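PDB 4LJS: periplasmic binding protein from Veillonella parvula, which probably captures a ligand in the periplasm, as relatives of its binding-protein family do for ABC-type uptake of iron chelates and similar compounds. Local coordinates for residues Val43-Glu56 / Arg66-Arg80. Sequence-based numbering, arbitrary orientation.
Sequences VPERVVAMWQNSIE and RIVAGMGIPDRKYVR
An extended run from CG to NE (chi2 180°, chi3 178°) carries the Arg66 guanidinium past Pro44 to Val43, whose CG1 lies over one face. Arginine suits this place: its CD methylene packs against Val43 CG1 while NH1 bonds Pro44 O at 2.9 Å, from above the carbonyl plane; Val16 O and Glu63 hold its other nitrogens. A bend at chi2 (132°) lets Gln52 NE2 reach both Tyr78 O, 3.0 Å away, and Glu56 OE2. Glu56 OE1 takes Arg80 N at 2.9 Å on its syn side, though well out of the carboxylate plane; OE2 pairs with Arg298.

Parallel strands 47-50 and 69-71 meet at a beta bulge, where Val47 O accepts from Val68 N and Ala69 N. Glycine suits Gly70, with Ile55 CG1 3.8 Å from its CA on the side a CB would occupy, and Gly72, where a CB would strike the Trp51 ring and, phi being positive, the preceding carbonyl O. The long, unbranched Met50 and Met71, both selenomethionine, meet through their CE methyls on the face of Val48 and Ala69.

With helix 52-60 they form a beta-alpha-beta unit: strand 67-71 edges the parallel sheet, 110-113 flanks 47-50, and helices 84-89 and 100-106 pack against Ile73 and Val48.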
loop_
_atom_site.group_PDB
_atom_site.type_symbol
_atom_site.label_atom_id
_atom_site.label_comp_id
_atom_site.label_asym_id
_atom_site.label_seq_id
_atom_site.Cartn_x
_atom_site.Cartn_y
_atom_site.Cartn_z
ATOM N N VAL A 43 12.230 4.496 21.042
ATOM C CA VAL A 43 11.020 4.177 20.291
ATOM C C VAL A 43 10.010 5.306 20.503
ATOM O O VAL A 43 9.745 5.690 21.635
ATOM C CB VAL A 43 10.420 2.825 20.752
ATOM C CG1 VAL A 43 9.132 2.523 20.012
ATOM C CG2 VAL A 43 11.430 1.697 20.554
ATOM N N PRO A 44 9.469 5.860 19.411
ATOM C CA PRO A 44 8.475 6.939 19.515
ATOM C C PRO A 44 7.324 6.539 20.432
ATOM O O PRO A 44 6.942 5.369 20.460
ATOM C CB PRO A 44 7.962 7.087 18.076
ATOM C CG PRO A 44 9.078 6.600 17.222
ATOM C CD PRO A 44 9.763 5.501 18.014
ATOM N N GLU A 45 6.785 7.492 21.182
ATOM C CA GLU A 45 5.689 7.186 22.091
ATOM C C GLU A 45 4.357 7.737 21.606
ATOM O O GLU A 45 3.300 7.266 22.013
ATOM C CB GLU A 45 6.004 7.689 23.505
ATOM C CG GLU A 45 6.848 6.697 24.285
ATOM C CD GLU A 45 7.486 7.287 25.527
ATOM O OE1 GLU A 45 6.869 8.168 26.165
ATOM O OE2 GLU A 45 8.613 6.863 25.861
ATOM N N ARG A 46 4.415 8.732 20.731
ATOM C CA ARG A 46 3.220 9.440 20.293
ATOM C C ARG A 46 3.283 9.680 18.791
ATOM O O ARG A 46 3.864 10.664 18.329
ATOM C CB ARG A 46 3.091 10.773 21.037
ATOM C CG ARG A 46 2.874 10.622 22.538
ATOM C CD ARG A 46 2.682 11.971 23.220
ATOM N NE ARG A 46 1.500 12.659 22.711
ATOM C CZ ARG A 46 0.256 12.421 23.119
ATOM N NH1 ARG A 46 -0.753 13.096 22.588
ATOM N NH2 ARG A 46 0.017 11.506 24.051
ATOM N N VAL A 47 2.678 8.778 18.035
ATOM C CA VAL A 47 2.803 8.794 16.586
ATOM C C VAL A 47 1.549 9.363 15.926
ATOM O O VAL A 47 0.425 9.010 16.286
ATOM C CB VAL A 47 3.063 7.373 16.058
ATOM C CG1 VAL A 47 3.246 7.376 14.534
ATOM C CG2 VAL A 47 4.270 6.770 16.762
ATOM N N VAL A 48 1.754 10.278 14.988
ATOM C CA VAL A 48 0.694 10.717 14.098
ATOM C C VAL A 48 0.943 10.017 12.767
ATOM O O VAL A 48 2.016 10.148 12.165
ATOM C CB VAL A 48 0.669 12.247 13.944
ATOM C CG1 VAL A 48 -0.282 12.668 12.830
ATOM C CG2 VAL A 48 0.264 12.909 15.273
ATOM N N ALA A 49 -0.033 9.224 12.342
ATOM C CA ALA A 49 0.133 8.371 11.172
ATOM C C ALA A 49 -0.911 8.722 10.118
ATOM O O ALA A 49 -2.122 8.628 10.363
ATOM C CB ALA A 49 0.037 6.900 11.570
HETATM N N MSE A 50 -0.438 9.144 8.950
HETATM C CA MSE A 50 -1.334 9.539 7.867
HETATM C C MSE A 50 -1.411 8.452 6.799
HETATM O O MSE A 50 -0.387 7.971 6.322
HETATM C CB MSE A 50 -0.874 10.867 7.249
HETATM C CG MSE A 50 -1.952 11.629 6.486
HETATM SE SE MSE A 50 -3.185 12.648 7.624
HETATM C CE MSE A 50 -2.053 12.675 9.156
ATOM N N TRP A 51 -2.642 8.073 6.455
ATOM C CA TRP A 51 -2.952 7.104 5.399
ATOM C C TRP A 51 -2.700 5.649 5.789
ATOM O O TRP A 51 -1.910 5.360 6.695
ATOM C CB TRP A 51 -2.289 7.469 4.058
ATOM C CG TRP A 51 -2.357 8.941 3.782
ATOM C CD1 TRP A 51 -1.302 9.786 3.557
ATOM C CD2 TRP A 51 -3.538 9.758 3.755
ATOM N NE1 TRP A 51 -1.757 11.067 3.361
ATOM C CE2 TRP A 51 -3.124 11.079 3.479
ATOM C CE3 TRP A 51 -4.905 9.499 3.921
ATOM C CZ2 TRP A 51 -4.027 12.142 3.382
ATOM C CZ3 TRP A 51 -5.797 10.553 3.820
ATOM C CH2 TRP A 51 -5.354 11.859 3.553
ATOM N N GLN A 52 -3.398 4.756 5.086
ATOM C CA GLN A 52 -3.475 3.330 5.410
ATOM C C GLN A 52 -2.140 2.624 5.666
ATOM O O GLN A 52 -2.001 1.915 6.667
ATOM C CB GLN A 52 -4.251 2.582 4.316
ATOM C CG GLN A 52 -4.670 1.190 4.734
ATOM C CD GLN A 52 -6.127 0.911 4.441
ATOM O OE1 GLN A 52 -6.755 1.595 3.631
ATOM N NE2 GLN A 52 -6.678 -0.099 5.106
ATOM N N ASN A 53 -1.171 2.796 4.770
ATOM C CA ASN A 53 0.142 2.161 4.956
ATOM C C ASN A 53 0.818 2.549 6.261
ATOM O O ASN A 53 1.405 1.700 6.921
ATOM C CB ASN A 53 1.089 2.410 3.774
ATOM C CG ASN A 53 1.451 3.889 3.595
ATOM O OD1 ASN A 53 0.680 4.779 3.942
ATOM N ND2 ASN A 53 2.623 4.143 3.027
ATOM N N SER A 54 0.725 3.823 6.640
ATOM C CA SER A 54 1.316 4.280 7.896
ATOM C C SER A 54 0.645 3.578 9.075
ATOM O O SER A 54 1.313 3.039 9.955
ATOM C CB SER A 54 1.167 5.796 8.052
ATOM O OG SER A 54 1.535 6.478 6.865
ATOM N N ILE A 55 -0.684 3.565 9.056
ATOM C CA ILE A 55 -1.476 3.047 10.167
ATOM C C ILE A 55 -1.342 1.545 10.336
ATOM O O ILE A 55 -0.945 1.074 11.406
ATOM C CB ILE A 55 -2.961 3.421 10.002
ATOM C CG1 ILE A 55 -3.102 4.948 9.901
ATOM C CG2 ILE A 55 -3.783 2.873 11.169
ATOM C CD1 ILE A 55 -4.397 5.412 9.266
ATOM N N GLU A 56 -1.658 0.793 9.281
ATOM C CA GLU A 56 -1.652 -0.666 9.360
ATOM C C GLU A 56 -0.264 -1.289 9.513
ATOM O O GLU A 56 -0.134 -2.358 10.117
ATOM C CB GLU A 56 -2.389 -1.297 8.168
ATOM C CG GLU A 56 -3.902 -1.269 8.311
ATOM C CD GLU A 56 -4.608 -2.218 7.357
ATOM O OE1 GLU A 56 -4.923 -3.360 7.771
ATOM O OE2 GLU A 56 -4.856 -1.819 6.198
ATOM N N ARG A 66 1.020 2.892 20.274
ATOM C CA ARG A 66 1.816 4.117 20.228
ATOM C C ARG A 66 1.215 5.171 19.295
ATOM O O ARG A 66 1.630 6.330 19.305
ATOM C CB ARG A 66 3.276 3.806 19.871
ATOM C CG ARG A 66 3.947 2.920 20.918
ATOM C CD ARG A 66 5.390 2.588 20.600
ATOM N NE ARG A 66 5.980 1.786 21.673
ATOM C CZ ARG A 66 6.727 2.283 22.655
ATOM N NH1 ARG A 66 7.005 3.579 22.690
ATOM N NH2 ARG A 66 7.214 1.482 23.593
ATOM N N ILE A 67 0.219 4.770 18.511
ATOM C CA ILE A 67 -0.444 5.688 17.595
ATOM C C ILE A 67 -1.468 6.581 18.309
ATOM O O ILE A 67 -2.441 6.092 18.889
ATOM C CB ILE A 67 -1.167 4.934 16.470
ATOM C CG1 ILE A 67 -0.191 4.057 15.685
ATOM C CG2 ILE A 67 -1.885 5.923 15.558
ATOM C CD1 ILE A 67 -0.862 3.210 14.610
ATOM N N VAL A 68 -1.249 7.890 18.257
ATOM C CA VAL A 68 -2.205 8.844 18.803
ATOM C C VAL A 68 -3.248 9.199 17.752
ATOM O O VAL A 68 -4.448 9.244 18.039
ATOM C CB VAL A 68 -1.514 10.122 19.318
ATOM C CG1 VAL A 68 -2.555 11.176 19.712
ATOM C CG2 VAL A 68 -0.627 9.787 20.507
ATOM N N ALA A 69 -2.788 9.432 16.526
ATOM C CA ALA A 69 -3.693 9.712 15.422
ATOM C C ALA A 69 -3.397 8.812 14.226
ATOM O O ALA A 69 -2.243 8.667 13.805
ATOM C CB ALA A 69 -3.625 11.180 15.028
ATOM N N GLY A 70 -4.447 8.189 13.702
ATOM C CA GLY A 70 -4.341 7.333 12.532
ATOM C C GLY A 70 -5.444 7.756 11.595
ATOM O O GLY A 70 -6.577 7.270 11.686
HETATM N N MSE A 71 -5.122 8.683 10.700
HETATM C CA MSE A 71 -6.160 9.354 9.926
HETATM C C MSE A 71 -6.111 8.963 8.456
HETATM O O MSE A 71 -5.039 8.735 7.907
HETATM C CB MSE A 71 -6.030 10.873 10.085
HETATM C CG MSE A 71 -6.115 11.331 11.541
HETATM SE SE MSE A 71 -5.773 13.241 11.818
HETATM C CE MSE A 71 -3.854 13.127 12.067
ATOM N N GLY A 72 -7.276 8.876 7.820
ATOM C CA GLY A 72 -7.318 8.641 6.386
ATOM C C GLY A 72 -7.915 7.324 5.915
ATOM O O GLY A 72 -8.049 7.107 4.713
ATOM N N ILE A 73 -8.269 6.438 6.840
ATOM C CA ILE A 73 -9.034 5.250 6.469
ATOM C C ILE A 73 -10.527 5.508 6.703
ATOM O O ILE A 73 -10.942 5.835 7.809
ATOM C CB ILE A 73 -8.587 4.008 7.260
ATOM C CG1 ILE A 73 -7.067 3.862 7.216
ATOM C CG2 ILE A 73 -9.254 2.756 6.715
ATOM C CD1 ILE A 73 -6.550 2.679 7.999
ATOM N N PRO A 74 -11.344 5.358 5.651
ATOM C CA PRO A 74 -12.767 5.705 5.720
ATOM C C PRO A 74 -13.573 4.863 6.702
ATOM O O PRO A 74 -14.600 5.333 7.173
ATOM C CB PRO A 74 -13.267 5.439 4.292
ATOM C CG PRO A 74 -12.049 5.435 3.449
ATOM C CD PRO A 74 -10.951 4.908 4.306
ATOM N N ASP A 75 -13.131 3.646 6.989
ATOM C CA ASP A 75 -13.880 2.748 7.864
ATOM C C ASP A 75 -13.024 1.563 8.311
ATOM O O ASP A 75 -12.105 1.158 7.609
ATOM C CB ASP A 75 -15.119 2.230 7.142
ATOM C CG ASP A 75 -15.990 1.384 8.035
ATOM O OD1 ASP A 75 -16.114 1.726 9.230
ATOM O OD2 ASP A 75 -16.540 0.377 7.549
ATOM N N ARG A 76 -13.345 1.001 9.472
ATOM C CA ARG A 76 -12.626 -0.161 10.003
ATOM C C ARG A 76 -12.665 -1.389 9.085
ATOM O O ARG A 76 -11.751 -2.213 9.115
ATOM C CB ARG A 76 -13.152 -0.521 11.403
ATOM C CG ARG A 76 -14.626 -0.925 11.439
ATOM C CD ARG A 76 -15.153 -1.019 12.863
ATOM N NE ARG A 76 -14.326 -1.850 13.741
ATOM C CZ ARG A 76 -14.405 -3.179 13.818
ATOM N NH1 ARG A 76 -15.264 -3.845 13.055
ATOM N NH2 ARG A 76 -13.618 -3.845 14.658
ATOM N N LYS A 77 -13.708 -1.513 8.269
ATOM C CA LYS A 77 -13.839 -2.669 7.377
ATOM C C LYS A 77 -12.737 -2.728 6.318
ATOM O O LYS A 77 -12.517 -3.768 5.710
ATOM C CB LYS A 77 -15.196 -2.678 6.672
ATOM C CG LYS A 77 -16.388 -2.918 7.578
ATOM C CD LYS A 77 -17.680 -2.729 6.791
ATOM C CE LYS A 77 -18.903 -2.748 7.688
ATOM N NZ LYS A 77 -20.124 -2.333 6.941
ATOM N N TYR A 78 -12.064 -1.606 6.090
ATOM C CA TYR A 78 -10.992 -1.548 5.105
ATOM C C TYR A 78 -9.687 -2.028 5.709
ATOM O O TYR A 78 -8.723 -2.243 4.998
ATOM C CB TYR A 78 -10.794 -0.121 4.606
ATOM C CG TYR A 78 -11.943 0.427 3.802
ATOM C CD1 TYR A 78 -13.121 0.812 4.416
ATOM C CD2 TYR A 78 -11.840 0.578 2.427
ATOM C CE1 TYR A 78 -14.170 1.317 3.685
ATOM C CE2 TYR A 78 -12.884 1.089 1.688
ATOM C CZ TYR A 78 -14.047 1.459 2.322
ATOM O OH TYR A 78 -15.096 1.966 1.590
ATOM N N VAL A 79 -9.658 -2.163 7.030
ATOM C CA VAL A 79 -8.482 -2.657 7.734
ATOM C C VAL A 79 -8.551 -4.184 7.780
ATOM O O VAL A 79 -9.645 -4.743 7.909
ATOM C CB VAL A 79 -8.431 -2.067 9.170
ATOM C CG1 VAL A 79 -7.292 -2.665 9.981
ATOM C CG2 VAL A 79 -8.303 -0.556 9.108
ATOM N N ARG A 80 -7.404 -4.854 7.646
ATOM C CA ARG A 80 -7.348 -6.318 7.768
ATOM C C ARG A 80 -7.994 -6.752 9.077
ATOM O O ARG A 80 -7.750 -6.132 10.112
ATOM C CB ARG A 80 -5.903 -6.837 7.737
ATOM C CG ARG A 80 -5.286 -6.921 6.365
ATOM C CD ARG A 80 -3.873 -7.494 6.402
ATOM N NE ARG A 80 -3.867 -8.933 6.625
ATOM C CZ ARG A 80 -4.003 -9.837 5.658
ATOM N NH1 ARG A 80 -4.160 -9.443 4.402
ATOM N NH2 ARG A 80 -3.986 -11.133 5.942
HETATM O O HOH W 1 9.757 4.484 24.155
HETATM O O HOH W 2 -5.426 5.626 3.454
#